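Local coordinates for glucose-binding protein (Thermus thermophilus HB27, PDB 2B3F), which binds glucose or galactose as the solute-binding protein of what is probably a sugar transport system, at residues D185-W190 / R341-L346. Numbering follows the deposited sequence.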
loop_
_atom_site.group_PDB
_atom_site.type_symbol
_atom_site.label_atom_id
_atom_site.label_comp_id
_atom_site.label_asym_id
_atom_site.label_seq_id
_atom_site.Cartn_x
_atom_site.Cartn_y
_atom_site.Cartn_z
ATOM N N ASP A 185 4.593 -18.386 6.859
ATOM C CA ASP A 185 3.972 -18.117 8.161
ATOM C C ASP A 185 3.295 -16.742 8.197
ATOM O O ASP A 185 2.289 -16.590 8.886
ATOM C CB ASP A 185 4.955 -18.278 9.324
ATOM C CG ASP A 185 4.957 -19.685 9.904
ATOM O OD1 ASP A 185 4.037 -20.480 9.621
ATOM O OD2 ASP A 185 5.897 -19.981 10.658
ATOM N N TRP A 186 3.816 -15.772 7.442
ATOM C CA TRP A 186 3.048 -14.528 7.184
ATOM C C TRP A 186 1.654 -14.878 6.660
ATOM O O TRP A 186 0.637 -14.449 7.211
ATOM C CB TRP A 186 3.792 -13.572 6.240
ATOM C CG TRP A 186 2.949 -12.423 5.772
ATOM C CD1 TRP A 186 2.348 -12.286 4.555
ATOM C CD2 TRP A 186 2.610 -11.250 6.520
ATOM N NE1 TRP A 186 1.635 -11.115 4.507
ATOM C CE2 TRP A 186 1.787 -10.450 5.697
ATOM C CE3 TRP A 186 2.907 -10.811 7.815
ATOM C CZ2 TRP A 186 1.260 -9.221 6.121
ATOM C CZ3 TRP A 186 2.389 -9.585 8.242
ATOM C CH2 TRP A 186 1.580 -8.799 7.389
ATOM N N ASN A 187 1.584 -15.693 5.607
ATOM C CA ASN A 187 0.288 -16.098 5.046
ATOM C C ASN A 187 -0.575 -16.845 6.047
ATOM O O ASN A 187 -1.817 -16.734 6.032
ATOM C CB ASN A 187 0.470 -16.962 3.782
ATOM C CG ASN A 187 1.031 -16.166 2.587
ATOM O OD1 ASN A 187 1.121 -14.937 2.624
ATOM N ND2 ASN A 187 1.405 -16.874 1.518
ATOM N N ASN A 188 0.078 -17.578 6.942
ATOM C CA ASN A 188 -0.641 -18.361 7.942
ATOM C C ASN A 188 -1.325 -17.522 9.017
ATOM O O ASN A 188 -2.258 -18.006 9.660
ATOM C CB ASN A 188 0.273 -19.408 8.570
ATOM C CG ASN A 188 0.577 -20.564 7.618
ATOM O OD1 ASN A 188 -0.194 -20.839 6.694
ATOM N ND2 ASN A 188 1.714 -21.231 7.835
ATOM N N LEU A 189 -0.908 -16.269 9.193
ATOM C CA LEU A 189 -1.647 -15.388 10.095
ATOM C C LEU A 189 -3.053 -15.143 9.575
ATOM O O LEU A 189 -4.005 -15.069 10.357
ATOM C CB LEU A 189 -0.938 -14.037 10.279
ATOM C CG LEU A 189 0.415 -14.038 10.971
ATOM C CD1 LEU A 189 1.078 -12.658 10.845
ATOM C CD2 LEU A 189 0.275 -14.443 12.435
ATOM N N TRP A 190 -3.182 -15.019 8.256
ATOM C CA TRP A 190 -4.393 -14.454 7.651
ATOM C C TRP A 190 -5.440 -15.514 7.314
ATOM O O TRP A 190 -6.608 -15.187 7.139
ATOM C CB TRP A 190 -3.996 -13.575 6.444
ATOM C CG TRP A 190 -2.938 -12.652 6.898
ATOM C CD1 TRP A 190 -1.646 -12.618 6.491
ATOM C CD2 TRP A 190 -3.057 -11.674 7.938
ATOM N NE1 TRP A 190 -0.954 -11.671 7.193
ATOM C CE2 TRP A 190 -1.793 -11.087 8.103
ATOM C CE3 TRP A 190 -4.113 -11.244 8.746
ATOM C CZ2 TRP A 190 -1.551 -10.096 9.045
ATOM C CZ3 TRP A 190 -3.872 -10.255 9.673
ATOM C CH2 TRP A 190 -2.605 -9.690 9.815
ATOM N N ARG A 341 8.636 -14.231 -4.904
ATOM C CA ARG A 341 7.499 -14.782 -4.206
ATOM C C ARG A 341 6.601 -13.615 -3.801
ATOM O O ARG A 341 7.103 -12.631 -3.256
ATOM C CB ARG A 341 7.985 -15.501 -2.948
ATOM C CG ARG A 341 6.923 -15.894 -1.961
ATOM C CD ARG A 341 6.140 -17.101 -2.402
ATOM N NE ARG A 341 5.077 -17.446 -1.457
ATOM C CZ ARG A 341 5.209 -18.233 -0.381
ATOM N NH1 ARG A 341 6.363 -18.806 -0.065
ATOM N NH2 ARG A 341 4.143 -18.454 0.392
ATOM N N ILE A 342 5.305 -13.737 -4.066
ATOM C CA ILE A 342 4.342 -12.667 -3.790
ATOM C C ILE A 342 3.546 -12.989 -2.531
ATOM O O ILE A 342 3.026 -14.098 -2.365
ATOM C CB ILE A 342 3.350 -12.464 -4.970
ATOM C CG1 ILE A 342 4.088 -12.277 -6.297
ATOM C CG2 ILE A 342 2.420 -11.290 -4.704
ATOM C CD1 ILE A 342 5.123 -11.234 -6.284
ATOM N N VAL A 343 3.459 -12.012 -1.625
ATOM C CA VAL A 343 2.493 -12.074 -0.520
ATOM C C VAL A 343 1.760 -10.739 -0.481
ATOM O O VAL A 343 2.146 -9.800 -1.190
ATOM C CB VAL A 343 3.172 -12.328 0.865
ATOM C CG1 VAL A 343 3.997 -13.637 0.852
ATOM C CG2 VAL A 343 4.058 -11.155 1.264
ATOM N N GLY A 344 0.722 -10.671 0.347
ATOM C CA GLY A 344 -0.130 -9.482 0.401
ATOM C C GLY A 344 0.142 -8.634 1.634
ATOM O O GLY A 344 0.531 -9.143 2.692
ATOM N N SER A 345 -0.103 -7.338 1.468
ATOM C CA SER A 345 -0.094 -6.375 2.575
ATOM C C SER A 345 -1.300 -6.474 3.492
ATOM O O SER A 345 -2.429 -6.661 3.042
ATOM C CB SER A 345 -0.026 -4.959 1.996
ATOM O OG SER A 345 -0.100 -3.962 3.009
ATOM N N LEU A 346 -1.046 -6.297 4.795
ATOM C CA LEU A 346 -2.097 -6.071 5.790
ATOM C C LEU A 346 -2.588 -4.627 5.776
ATOM O O LEU A 346 -3.793 -4.350 5.734
ATOM C CB LEU A 346 -1.546 -6.365 7.202
ATOM C CG LEU A 346 -2.333 -5.834 8.406
ATOM C CD1 LEU A 346 -3.723 -6.448 8.450
ATOM C CD2 LEU A 346 -1.571 -6.129 9.691
#
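Helix 166-190 packs its last turns, through two indole rings, against strand 341-344 and the loop that follows it; the strand runs parallel to strand 272-280 in the larger sheet. The segment axes approach to 9.1 Å, and Trp186 bridges the gap. With CG anti to its backbone N (chi1 170°), it turns its N-H edge to Gly344. NE1 donates to Gly344 O at 2.9 Å, nearly in the planes of both ring and carbonyl, although the hydrogen bond is bent (143° at the hydrogen). Gly344 thus takes part through its backbone, while apolar, beta-branched Val343 crosses the ring obliquely, laying CB and CG2 against its CD1/NE1 end, CB 3.8 Å from CD1. At the far end, CH2 touches Leu346 CB. Trp190 brings its N-H edge down over the centre of one face of this indole, NE1 3.3 Å above the plane. Leu346, its CG anti to the backbone N, carries both methyls on to Trp190 CH2, each at 3.7 Å, and Phe356 meets Trp190 edge-to-face. An alanine in place of Trp186 would probably loosen the helix from the strand, since the bond to Gly344 O and the surface beneath Trp190 would both be lost. At the exposed margin, Arg341 makes a salt bridge with Asp184. This is helix-on-sheet packing in an alpha/beta lobe of a periplasmic binding protein, with the side chain of Leu346 about 11 Å from the bound galactose.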